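Local atomic coordinates of glycoside hydrolase family 31 (Kribbella flavida DSM 17836, PDB entry 5X3I), a protein that hydrolyses the alpha-1,3-glucosidic linkages of a cyclic tetrasaccharide made from starch, releasing isomaltose inside the cell. Residues 25-33 and 475-483; 443-453 and 496-507. The protein carries 1 engineered substitution. All coordinates share one frame; numbering follows the deposited sequence.

Contact 1 of 2, residues 25-33 and 475-483; sequences RPHGIEHPY and HAWGHDLVY
Glu30 and His479 carry the polar part of this contact. The imidazole ND1 donates to Glu30 OE1 at 3.1 Å with an N-H...O angle of 151°; the carboxylate oxygen is met on its syn side and lies close to the ring plane, although the carboxylate itself is turned well away from the ring plane. The backbone N of His479 adds a weak, strongly bent bond to the same Glu30 OE1 (2.8 Å). The other oxygen, OE2, shares water 1 with Asp480 OD1, and since the water donates to both it probably eases the closeness of two like charges.

His27 lies face to face on His479, ring centroids 3.9 Å apart and planes at 22°, with His479 CE1 over the centre of the His27 ring. His479 has its CG between backbone N and carbonyl carbon (chi1 67°), a setting that brings one ring edge to Glu30 and one face to His27. Here the loop before strand 40-41, in the N-terminal part of the chain, is fixed to the loop after strand 467-470 of the family 31 TIM barrel, just beyond Glu474, probably an active-site residue as in relatives.

CH-pi contacts make up the third group, all on one face of Trp477. His31 CA stands 3.9 Å from the centroid of the six-membered ring, nearly on its normal, while Pro32 CD sits 4.0 Å from that of the five-membered ring.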
loop_
_atom_site.group_PDB
_atom_site.type_symbol
_atom_site.label_atom_id
_atom_site.label_comp_id
_atom_site.label_asym_id
_atom_site.label_seq_id
_atom_site.Cartn_x
_atom_site.Cartn_y
_atom_site.Cartn_z
ATOM N N ARG A 25 -17.834 -0.079 23.311
ATOM C CA ARG A 25 -17.079 -1.183 22.720
ATOM C C ARG A 25 -15.629 -1.107 23.183
ATOM O O ARG A 25 -14.915 -0.209 22.769
ATOM C CB ARG A 25 -17.141 -1.142 21.191
ATOM C CG ARG A 25 -18.522 -1.318 20.573
ATOM C CD ARG A 25 -18.451 -1.123 19.055
ATOM N NE ARG A 25 -17.955 0.210 18.707
ATOM C CZ ARG A 25 -17.520 0.572 17.501
ATOM N NH1 ARG A 25 -17.092 1.812 17.305
ATOM N NH2 ARG A 25 -17.505 -0.297 16.496
ATOM N N PRO A 26 -15.189 -2.045 24.035
ATOM C CA PRO A 26 -13.844 -1.969 24.621
ATOM C C PRO A 26 -12.727 -1.745 23.598
ATOM O O PRO A 26 -11.846 -0.929 23.851
ATOM C CB PRO A 26 -13.693 -3.326 25.305
ATOM C CG PRO A 26 -15.081 -3.671 25.706
ATOM C CD PRO A 26 -15.967 -3.161 24.598
ATOM N N HIS A 27 -12.781 -2.439 22.464
ATOM C CA HIS A 27 -11.799 -2.252 21.397
ATOM C C HIS A 27 -12.122 -1.090 20.461
ATOM O O HIS A 27 -11.278 -0.660 19.679
ATOM C CB HIS A 27 -11.670 -3.523 20.567
ATOM C CG HIS A 27 -11.048 -4.661 21.304
ATOM N ND1 HIS A 27 -9.717 -4.989 21.174
ATOM C CD2 HIS A 27 -11.574 -5.552 22.176
ATOM C CE1 HIS A 27 -9.450 -6.036 21.932
ATOM N NE2 HIS A 27 -10.561 -6.397 22.548
ATOM N N GLY A 28 -13.345 -0.592 20.526
ATOM C CA GLY A 28 -13.754 0.495 19.660
ATOM C C GLY A 28 -13.802 0.076 18.201
ATOM O O GLY A 28 -14.081 -1.079 17.881
ATOM N N ILE A 29 -13.504 1.018 17.318
ATOM C CA ILE A 29 -13.604 0.782 15.881
ATOM C C ILE A 29 -12.395 -0.012 15.382
ATOM O O ILE A 29 -12.422 -0.596 14.301
ATOM C CB ILE A 29 -13.731 2.117 15.120
ATOM C CG1 ILE A 29 -14.291 1.899 13.715
ATOM C CG2 ILE A 29 -12.407 2.848 15.083
ATOM C CD1 ILE A 29 -14.577 3.183 12.984
ATOM N N GLU A 30 -11.359 -0.044 16.213
ATOM C CA GLU A 30 -10.115 -0.764 15.959
ATOM C C GLU A 30 -9.365 -0.191 14.765
ATOM O O GLU A 30 -8.735 -0.907 13.991
ATOM C CB GLU A 30 -10.378 -2.260 15.790
ATOM C CG GLU A 30 -10.843 -2.891 17.079
ATOM C CD GLU A 30 -10.924 -4.392 17.032
ATOM O OE1 GLU A 30 -9.874 -5.057 16.908
ATOM O OE2 GLU A 30 -12.049 -4.906 17.128
ATOM N N HIS A 31 -9.442 1.126 14.645
ATOM C CA HIS A 31 -8.530 1.884 13.818
ATOM C C HIS A 31 -7.147 1.622 14.395
ATOM O O HIS A 31 -6.945 1.785 15.595
ATOM C CB HIS A 31 -8.915 3.364 13.851
ATOM C CG HIS A 31 -8.114 4.243 12.941
ATOM N ND1 HIS A 31 -6.737 4.268 12.943
ATOM C CD2 HIS A 31 -8.505 5.172 12.038
ATOM C CE1 HIS A 31 -6.314 5.160 12.065
ATOM N NE2 HIS A 31 -7.368 5.724 11.505
ATOM N N PRO A 32 -6.197 1.180 13.562
ATOM C CA PRO A 32 -4.904 0.770 14.124
ATOM C C PRO A 32 -4.089 1.910 14.719
ATOM O O PRO A 32 -3.211 1.646 15.527
ATOM C CB PRO A 32 -4.169 0.171 12.917
ATOM C CG PRO A 32 -4.801 0.793 11.738
ATOM C CD PRO A 32 -6.254 0.965 12.104
ATOM N N TYR A 33 -4.264 3.120 14.211
ATOM C CA TYR A 33 -3.609 4.291 14.770
ATOM C C TYR A 33 -4.444 5.242 15.650
ATOM O O TYR A 33 -3.940 6.276 16.073
ATOM C CB TYR A 33 -2.948 5.057 13.631
ATOM C CG TYR A 33 -1.856 4.234 12.972
ATOM C CD1 TYR A 33 -2.012 3.732 11.688
ATOM C CD2 TYR A 33 -0.691 3.920 13.659
ATOM C CE1 TYR A 33 -1.020 2.970 11.089
ATOM C CE2 TYR A 33 0.302 3.162 13.076
ATOM C CZ TYR A 33 0.132 2.686 11.788
ATOM O OH TYR A 33 1.123 1.938 11.206
ATOM N N HIS A 475 -9.302 -2.650 4.291
ATOM C CA HIS A 475 -10.556 -2.296 4.950
ATOM C C HIS A 475 -10.896 -3.110 6.195
ATOM O O HIS A 475 -11.819 -2.751 6.910
ATOM C CB HIS A 475 -11.717 -2.428 3.958
ATOM C CG HIS A 475 -11.367 -2.012 2.561
ATOM N ND1 HIS A 475 -11.214 -0.694 2.190
ATOM C CD2 HIS A 475 -11.108 -2.744 1.451
ATOM C CE1 HIS A 475 -10.893 -0.632 0.909
ATOM N NE2 HIS A 475 -10.824 -1.865 0.438
ATOM N N ALA A 476 -10.189 -4.209 6.439
ATOM C CA ALA A 476 -10.624 -5.079 7.515
ATOM C C ALA A 476 -10.064 -4.587 8.839
ATOM O O ALA A 476 -8.869 -4.655 9.073
ATOM C CB ALA A 476 -10.179 -6.516 7.264
ATOM N N TRP A 477 -10.953 -4.144 9.714
ATOM C CA TRP A 477 -10.569 -3.797 11.074
ATOM C C TRP A 477 -11.356 -4.647 12.050
ATOM O O TRP A 477 -12.571 -4.539 12.132
ATOM C CB TRP A 477 -10.825 -2.317 11.370
ATOM C CG TRP A 477 -9.978 -1.345 10.623
ATOM C CD1 TRP A 477 -8.857 -1.610 9.889
ATOM C CD2 TRP A 477 -10.191 0.063 10.533
ATOM N NE1 TRP A 477 -8.362 -0.453 9.350
ATOM C CE2 TRP A 477 -9.162 0.591 9.735
ATOM C CE3 TRP A 477 -11.152 0.934 11.058
ATOM C CZ2 TRP A 477 -9.070 1.948 9.443
ATOM C CZ3 TRP A 477 -11.056 2.282 10.770
ATOM C CH2 TRP A 477 -10.023 2.775 9.974
ATOM N N GLY A 478 -10.663 -5.570 12.698
ATOM C CA GLY A 478 -10.991 -6.042 14.023
ATOM C C GLY A 478 -10.145 -7.263 14.323
ATOM O O GLY A 478 -9.849 -8.056 13.429
ATOM N N HIS A 479 -9.920 -7.523 15.599
ATOM C CA HIS A 479 -8.995 -8.568 15.987
ATOM C C HIS A 479 -9.680 -9.913 15.903
ATOM O O HIS A 479 -9.037 -10.924 15.724
ATOM C CB HIS A 479 -8.467 -8.327 17.407
ATOM C CG HIS A 479 -9.518 -8.464 18.463
ATOM N ND1 HIS A 479 -10.534 -7.548 18.623
ATOM C CD2 HIS A 479 -9.724 -9.420 19.398
ATOM C CE1 HIS A 479 -11.312 -7.926 19.621
ATOM N NE2 HIS A 479 -10.841 -9.059 20.109
ATOM N N ASP A 480 -10.985 -9.905 16.134
ATOM C CA ASP A 480 -11.804 -11.111 16.176
ATOM C C ASP A 480 -12.569 -11.441 14.891
ATOM O O ASP A 480 -13.477 -12.261 14.927
ATOM C CB ASP A 480 -12.768 -11.057 17.357
ATOM C CG ASP A 480 -13.614 -9.829 17.352
ATOM O OD1 ASP A 480 -13.436 -8.984 16.455
ATOM O OD2 ASP A 480 -14.451 -9.706 18.259
ATOM N N LEU A 481 -12.301 -10.730 13.800
ATOM C CA LEU A 481 -12.917 -11.082 12.511
ATOM C C LEU A 481 -12.610 -12.540 12.164
ATOM O O LEU A 481 -11.617 -13.083 12.614
ATOM C CB LEU A 481 -12.425 -10.162 11.391
ATOM C CG LEU A 481 -12.717 -8.666 11.509
ATOM C CD1 LEU A 481 -12.333 -7.936 10.227
ATOM C CD2 LEU A 481 -14.181 -8.437 11.817
ATOM N N VAL A 482 -13.498 -13.196 11.425
ATOM C CA VAL A 482 -13.294 -14.593 11.063
ATOM C C VAL A 482 -13.250 -14.820 9.549
ATOM O O VAL A 482 -14.182 -14.463 8.831
ATOM C CB VAL A 482 -14.394 -15.483 11.662
ATOM C CG1 VAL A 482 -14.181 -16.945 11.266
ATOM C CG2 VAL A 482 -14.435 -15.326 13.186
ATOM N N TYR A 483 -12.160 -15.433 9.089
ATOM C CA TYR A 483 -11.954 -15.762 7.686
ATOM C C TYR A 483 -12.153 -17.245 7.457
ATOM O O TYR A 483 -11.865 -18.059 8.337
ATOM C CB TYR A 483 -10.555 -15.373 7.219
ATOM C CG TYR A 483 -10.308 -13.893 7.132
ATOM C CD1 TYR A 483 -9.763 -13.204 8.200
ATOM C CD2 TYR A 483 -10.604 -13.183 5.969
ATOM C CE1 TYR A 483 -9.525 -11.855 8.131
ATOM C CE2 TYR A 483 -10.370 -11.828 5.888
ATOM C CZ TYR A 483 -9.825 -11.169 6.977
ATOM O OH TYR A 483 -9.580 -9.831 6.920
HETATM O O HOH W 1 -14.031 -6.445 16.450
#

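Contact 2 of 2, residues 443-453 and 496-507; sequences LSVQRTRDWWT and YPVHYARAFGDL. With GOL (glycerol), chain P; SO4 (sulfate ion), chain I.
Leu443, Thr453 and Arg449 of 443-453 lose the most surface to helix 496-507, and they mark the start, end and middle of a helix-helix packing in the TIM-barrel domain. The axes of 446-453 and 496-507 approach to 9.8 Å and cross at -61°; between the two helices the chain runs through barrel strand 467-470.

Leu443 lies in the turn just before its helix, whose N-cap is Val445. Its CD1 packs 3.9 Å from Tyr500 CD1 and also touches Tyr496 near the hydroxyl, which bonds to the carbonyl of Pro441. Tyr500 OH in turn bonds to the carbonyl of Ala471, the engineered residue at the inferred nucleophile position.

At the other end, Thr453 CG2 sits over the centre of the Phe504 ring, 4.1 Å from its centroid and almost on the ring normal. With chi1 at 57°, OG1 turns back to Arg449 O (2.7 Å), while the backbone N of Thr453 reaches that oxygen from the opposite face.

Arg449 lays its guanidinium flat on that of Arg502, centres 3.7 Å apart and planes at 17°. Acceptors around the pair probably offset the like charges: Asp506 OD2 forms a salt bridge with Arg502 NE (2.9 Å), and a sulfate, probably from the crystallisation liquor, binds Arg502 NH1. The aliphatic part of Arg449 rests on Ala503, CD to CB 3.7 Å, and its NH1 donates almost in the guanidinium plane to Leu443 O at 2.8 Å.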
loop_
_atom_site.group_PDB
_atom_site.type_symbol
_atom_site.label_atom_id
_atom_site.label_comp_id
_atom_site.label_asym_id
_atom_site.label_seq_id
_atom_site.Cartn_x
_atom_site.Cartn_y
_atom_site.Cartn_z
ATOM N N LEU A 443 -11.521 -13.569 0.424
ATOM C CA LEU A 443 -10.667 -13.980 -0.681
ATOM C C LEU A 443 -9.598 -14.904 -0.131
ATOM O O LEU A 443 -8.699 -15.320 -0.847
ATOM C CB LEU A 443 -10.064 -12.765 -1.401
ATOM C CG LEU A 443 -11.094 -11.877 -2.123
ATOM C CD1 LEU A 443 -10.461 -10.612 -2.646
ATOM C CD2 LEU A 443 -11.814 -12.634 -3.253
ATOM N N SER A 444 -9.708 -15.209 1.160
ATOM C CA SER A 444 -8.780 -16.136 1.794
ATOM C C SER A 444 -8.951 -17.574 1.312
ATOM O O SER A 444 -8.077 -18.395 1.537
ATOM C CB SER A 444 -8.926 -16.099 3.320
ATOM O OG SER A 444 -10.002 -16.902 3.762
ATOM N N VAL A 445 -10.078 -17.890 0.681
ATOM C CA VAL A 445 -10.285 -19.254 0.198
ATOM C C VAL A 445 -10.691 -19.314 -1.278
ATOM O O VAL A 445 -11.322 -18.401 -1.811
ATOM C CB VAL A 445 -11.341 -20.009 1.031
ATOM C CG1 VAL A 445 -10.862 -20.180 2.474
ATOM C CG2 VAL A 445 -12.663 -19.296 0.982
ATOM N N GLN A 446 -10.337 -20.421 -1.916
ATOM C CA GLN A 446 -10.448 -20.554 -3.355
ATOM C C GLN A 446 -11.879 -20.393 -3.884
ATOM O O GLN A 446 -12.074 -19.724 -4.898
ATOM C CB GLN A 446 -9.881 -21.904 -3.801
ATOM C CG GLN A 446 -9.729 -22.021 -5.310
ATOM C CD GLN A 446 -8.796 -20.978 -5.890
ATOM O OE1 GLN A 446 -7.630 -20.898 -5.526
ATOM N NE2 GLN A 446 -9.313 -20.174 -6.805
ATOM N N ARG A 447 -12.870 -20.983 -3.203
ATOM C CA ARG A 447 -14.241 -20.957 -3.709
ATOM C C ARG A 447 -14.763 -19.527 -3.831
ATOM O O ARG A 447 -15.492 -19.209 -4.760
ATOM C CB ARG A 447 -15.191 -21.800 -2.840
ATOM C CG ARG A 447 -15.436 -21.300 -1.411
ATOM C CD ARG A 447 -16.405 -22.206 -0.654
ATOM N NE ARG A 447 -17.793 -22.023 -1.069
ATOM C CZ ARG A 447 -18.644 -21.179 -0.496
ATOM N NH1 ARG A 447 -19.880 -21.080 -0.943
ATOM N NH2 ARG A 447 -18.264 -20.438 0.529
ATOM N N THR A 448 -14.395 -18.665 -2.893
ATOM C CA THR A 448 -14.855 -17.289 -2.952
ATOM C C THR A 448 -14.009 -16.443 -3.911
ATOM O O THR A 448 -14.542 -15.566 -4.574
ATOM C CB THR A 448 -14.893 -16.675 -1.560
ATOM O OG1 THR A 448 -15.836 -17.405 -0.774
ATOM C CG2 THR A 448 -15.329 -15.227 -1.609
ATOM N N ARG A 449 -12.706 -16.701 -3.990
ATOM C CA ARG A 449 -11.900 -16.072 -5.025
ATOM C C ARG A 449 -12.528 -16.384 -6.398
ATOM O O ARG A 449 -12.713 -15.477 -7.196
ATOM C CB ARG A 449 -10.433 -16.520 -4.970
ATOM C CG ARG A 449 -9.655 -15.981 -3.741
ATOM C CD ARG A 449 -8.151 -16.099 -3.884
ATOM N NE ARG A 449 -7.680 -17.479 -3.958
ATOM C CZ ARG A 449 -7.330 -18.222 -2.910
ATOM N NH1 ARG A 449 -7.412 -17.724 -1.672
ATOM N NH2 ARG A 449 -6.913 -19.469 -3.098
ATOM N N ASP A 450 -12.905 -17.642 -6.617
ATOM C CA ASP A 450 -13.613 -18.059 -7.835
ATOM C C ASP A 450 -14.907 -17.275 -8.052
ATOM O O ASP A 450 -15.112 -16.704 -9.115
ATOM C CB ASP A 450 -13.961 -19.551 -7.804
ATOM C CG ASP A 450 -12.749 -20.449 -7.940
ATOM O OD1 ASP A 450 -11.632 -19.962 -8.161
ATOM O OD2 ASP A 450 -12.932 -21.666 -7.828
ATOM N N TRP A 451 -15.773 -17.286 -7.042
ATOM C CA TRP A 451 -17.080 -16.638 -7.124
ATOM C C TRP A 451 -16.976 -15.143 -7.405
ATOM O O TRP A 451 -17.659 -14.623 -8.276
ATOM C CB TRP A 451 -17.867 -16.865 -5.829
ATOM C CG TRP A 451 -19.287 -16.391 -5.895
ATOM C CD1 TRP A 451 -20.346 -17.059 -6.434
ATOM C CD2 TRP A 451 -19.803 -15.156 -5.400
ATOM N NE1 TRP A 451 -21.487 -16.317 -6.307
ATOM C CE2 TRP A 451 -21.182 -15.141 -5.679
ATOM C CE3 TRP A 451 -19.235 -14.060 -4.753
ATOM C CZ2 TRP A 451 -21.999 -14.079 -5.327
ATOM C CZ3 TRP A 451 -20.052 -13.002 -4.403
ATOM C CH2 TRP A 451 -21.417 -13.020 -4.687
ATOM N N TRP A 452 -16.112 -14.462 -6.664
ATOM C CA TRP A 452 -15.922 -13.022 -6.823
ATOM C C TRP A 452 -15.380 -12.650 -8.213
ATOM O O TRP A 452 -15.925 -11.783 -8.885
ATOM C CB TRP A 452 -14.967 -12.490 -5.750
ATOM C CG TRP A 452 -14.813 -10.997 -5.739
ATOM C CD1 TRP A 452 -13.734 -10.285 -6.145
ATOM C CD2 TRP A 452 -15.766 -10.044 -5.265
ATOM N NE1 TRP A 452 -13.955 -8.940 -5.960
ATOM C CE2 TRP A 452 -15.201 -8.770 -5.426
ATOM C CE3 TRP A 452 -17.045 -10.147 -4.722
ATOM C CZ2 TRP A 452 -15.872 -7.600 -5.058
ATOM C CZ3 TRP A 452 -17.717 -8.980 -4.370
ATOM C CH2 TRP A 452 -17.126 -7.728 -4.538
ATOM N N THR A 453 -14.300 -13.309 -8.611
ATOM C CA THR A 453 -13.650 -13.004 -9.876
ATOM C C THR A 453 -14.505 -13.450 -11.068
ATOM O O THR A 453 -14.392 -12.877 -12.150
ATOM C CB THR A 453 -12.242 -13.649 -9.976
ATOM O OG1 THR A 453 -12.331 -15.063 -9.801
ATOM C CG2 THR A 453 -11.300 -13.065 -8.907
ATOM N N TYR A 496 -5.074 -9.918 3.830
ATOM C CA TYR A 496 -6.156 -9.679 2.887
ATOM C C TYR A 496 -5.682 -9.106 1.544
ATOM O O TYR A 496 -6.051 -9.654 0.533
ATOM C CB TYR A 496 -7.239 -8.761 3.466
ATOM C CG TYR A 496 -8.475 -8.760 2.585
ATOM C CD1 TYR A 496 -9.436 -9.744 2.714
ATOM C CD2 TYR A 496 -8.648 -7.799 1.599
ATOM C CE1 TYR A 496 -10.547 -9.767 1.912
ATOM C CE2 TYR A 496 -9.754 -7.813 0.777
ATOM C CZ TYR A 496 -10.696 -8.801 0.935
ATOM O OH TYR A 496 -11.803 -8.805 0.141
ATOM N N PRO A 497 -4.864 -8.033 1.533
ATOM C CA PRO A 497 -4.464 -7.507 0.219
ATOM C C PRO A 497 -3.621 -8.481 -0.609
ATOM O O PRO A 497 -3.655 -8.372 -1.836
ATOM C CB PRO A 497 -3.653 -6.254 0.562
ATOM C CG PRO A 497 -3.194 -6.471 2.004
ATOM C CD PRO A 497 -4.346 -7.195 2.632
ATOM N N VAL A 498 -2.895 -9.394 0.037
ATOM C CA VAL A 498 -2.192 -10.452 -0.676
ATOM C C VAL A 498 -3.170 -11.377 -1.416
ATOM O O VAL A 498 -3.000 -11.621 -2.611
ATOM C CB VAL A 498 -1.323 -11.330 0.251
ATOM C CG1 VAL A 498 -0.389 -12.196 -0.608
ATOM C CG2 VAL A 498 -0.523 -10.477 1.237
ATOM N N HIS A 499 -4.167 -11.890 -0.697
ATOM C CA HIS A 499 -5.210 -12.727 -1.279
ATOM C C HIS A 499 -5.899 -12.003 -2.439
ATOM O O HIS A 499 -6.228 -12.613 -3.450
ATOM C CB HIS A 499 -6.274 -13.117 -0.240
ATOM C CG HIS A 499 -5.762 -13.960 0.888
ATOM N ND1 HIS A 499 -4.990 -15.084 0.693
ATOM C CD2 HIS A 499 -5.932 -13.851 2.231
ATOM C CE1 HIS A 499 -4.700 -15.628 1.863
ATOM N NE2 HIS A 499 -5.266 -14.903 2.813
ATOM N N TYR A 500 -6.100 -10.701 -2.260
ATOM C CA TYR A 500 -6.824 -9.856 -3.204
ATOM C C TYR A 500 -6.079 -9.742 -4.537
ATOM O O TYR A 500 -6.630 -10.055 -5.571
ATOM C CB TYR A 500 -7.056 -8.480 -2.573
ATOM C CG TYR A 500 -7.642 -7.387 -3.439
ATOM C CD1 TYR A 500 -8.633 -7.642 -4.378
ATOM C CD2 TYR A 500 -7.242 -6.070 -3.256
ATOM C CE1 TYR A 500 -9.174 -6.614 -5.134
ATOM C CE2 TYR A 500 -7.767 -5.051 -4.003
ATOM C CZ TYR A 500 -8.736 -5.311 -4.932
ATOM O OH TYR A 500 -9.252 -4.259 -5.644
ATOM N N ALA A 501 -4.823 -9.328 -4.482
ATOM C CA ALA A 501 -3.958 -9.311 -5.651
ATOM C C ALA A 501 -3.899 -10.670 -6.353
ATOM O O ALA A 501 -4.070 -10.766 -7.576
ATOM C CB ALA A 501 -2.559 -8.868 -5.253
ATOM N N ARG A 502 -3.644 -11.705 -5.568
ATOM C CA ARG A 502 -3.540 -13.071 -6.055
ATOM C C ARG A 502 -4.819 -13.500 -6.784
ATOM O O ARG A 502 -4.756 -14.154 -7.821
ATOM C CB ARG A 502 -3.235 -14.020 -4.884
ATOM C CG ARG A 502 -3.130 -15.499 -5.233
ATOM C CD ARG A 502 -4.425 -16.243 -4.925
ATOM N NE ARG A 502 -4.329 -17.661 -5.239
ATOM C CZ ARG A 502 -3.950 -18.604 -4.385
ATOM N NH1 ARG A 502 -3.900 -19.870 -4.783
ATOM N NH2 ARG A 502 -3.624 -18.294 -3.140
ATOM N N ALA A 503 -5.971 -13.139 -6.227
ATOM C CA ALA A 503 -7.245 -13.525 -6.822
ATOM C C ALA A 503 -7.370 -12.981 -8.248
ATOM O O ALA A 503 -7.762 -13.698 -9.146
ATOM C CB ALA A 503 -8.399 -13.055 -5.979
ATOM N N PHE A 504 -7.034 -11.717 -8.457
ATOM C CA PHE A 504 -7.175 -11.174 -9.800
ATOM C C PHE A 504 -6.005 -11.575 -10.707
ATOM O O PHE A 504 -6.189 -11.734 -11.921
ATOM C CB PHE A 504 -7.399 -9.666 -9.730
ATOM C CG PHE A 504 -8.819 -9.327 -9.344
ATOM C CD1 PHE A 504 -9.807 -9.215 -10.312
ATOM C CD2 PHE A 504 -9.187 -9.224 -8.011
ATOM C CE1 PHE A 504 -11.130 -8.968 -9.964
ATOM C CE2 PHE A 504 -10.513 -8.979 -7.667
ATOM C CZ PHE A 504 -11.476 -8.840 -8.647
ATOM N N GLY A 505 -4.838 -11.816 -10.119
ATOM C CA GLY A 505 -3.749 -12.445 -10.850
ATOM C C GLY A 505 -4.207 -13.765 -11.459
ATOM O O GLY A 505 -4.001 -14.023 -12.650
ATOM N N ASP A 506 -4.868 -14.581 -10.645
ATOM C CA ASP A 506 -5.348 -15.892 -11.067
ATOM C C ASP A 506 -6.454 -15.817 -12.127
ATOM O O ASP A 506 -6.497 -16.654 -13.017
ATOM C CB ASP A 506 -5.851 -16.698 -9.868
ATOM C CG ASP A 506 -4.717 -17.366 -9.091
ATOM O OD1 ASP A 506 -3.553 -17.286 -9.532
ATOM O OD2 ASP A 506 -5.003 -17.985 -8.058
ATOM N N LEU A 507 -7.352 -14.847 -12.004
ATOM C CA LEU A 507 -8.351 -14.613 -13.045
ATOM C C LEU A 507 -7.679 -14.414 -14.406
ATOM O O LEU A 507 -8.026 -15.071 -15.371
ATOM C CB LEU A 507 -9.224 -13.400 -12.717
ATOM C CG LEU A 507 -10.184 -13.000 -13.841
ATOM C CD1 LEU A 507 -11.160 -14.148 -14.141
ATOM C CD2 LEU A 507 -10.922 -11.718 -13.496
HETATM C C1 GOL P . -10.280 -17.124 -8.711
HETATM O O1 GOL P . -9.269 -16.165 -8.405
HETATM C C2 GOL P . -10.232 -17.824 -10.082
HETATM O O2 GOL P . -10.263 -16.920 -11.195
HETATM C C3 GOL P . -9.023 -18.750 -10.159
HETATM O O3 GOL P . -9.139 -19.620 -11.264
HETATM S S SO4 I . -2.517 -21.593 -1.721
HETATM O O1 SO4 I . -1.562 -21.178 -2.741
HETATM O O2 SO4 I . -3.787 -21.953 -2.342
HETATM O O3 SO4 I . -1.984 -22.738 -0.988
HETATM O O4 SO4 I . -2.718 -20.492 -0.794
HETATM O O HOH W 2 -7.469 -17.626 -6.823
HETATM O O HOH W 3 -5.034 -20.641 -7.480
#

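From the N terminus, residues 25-33 come first, and contact 1 closes a very long loop: 441 residues, including the N-terminal beta domains and the first half of the barrel, pass before 475-483. Contact 2 opens within that span at 443-453 and closes after it at 496-507, so the two cross along the chain; its own loop is 42 residues and includes barrel strand 467-470. Contact 1 joins an N-terminal loop to the barrel, whereas contact 2 packs two helices inside the barrel domain. Their centres are 22 Å apart, yet they meet directly: Tyr483 packs its CB against Ser444 OG at 3.8 Å and its ring against Tyr496.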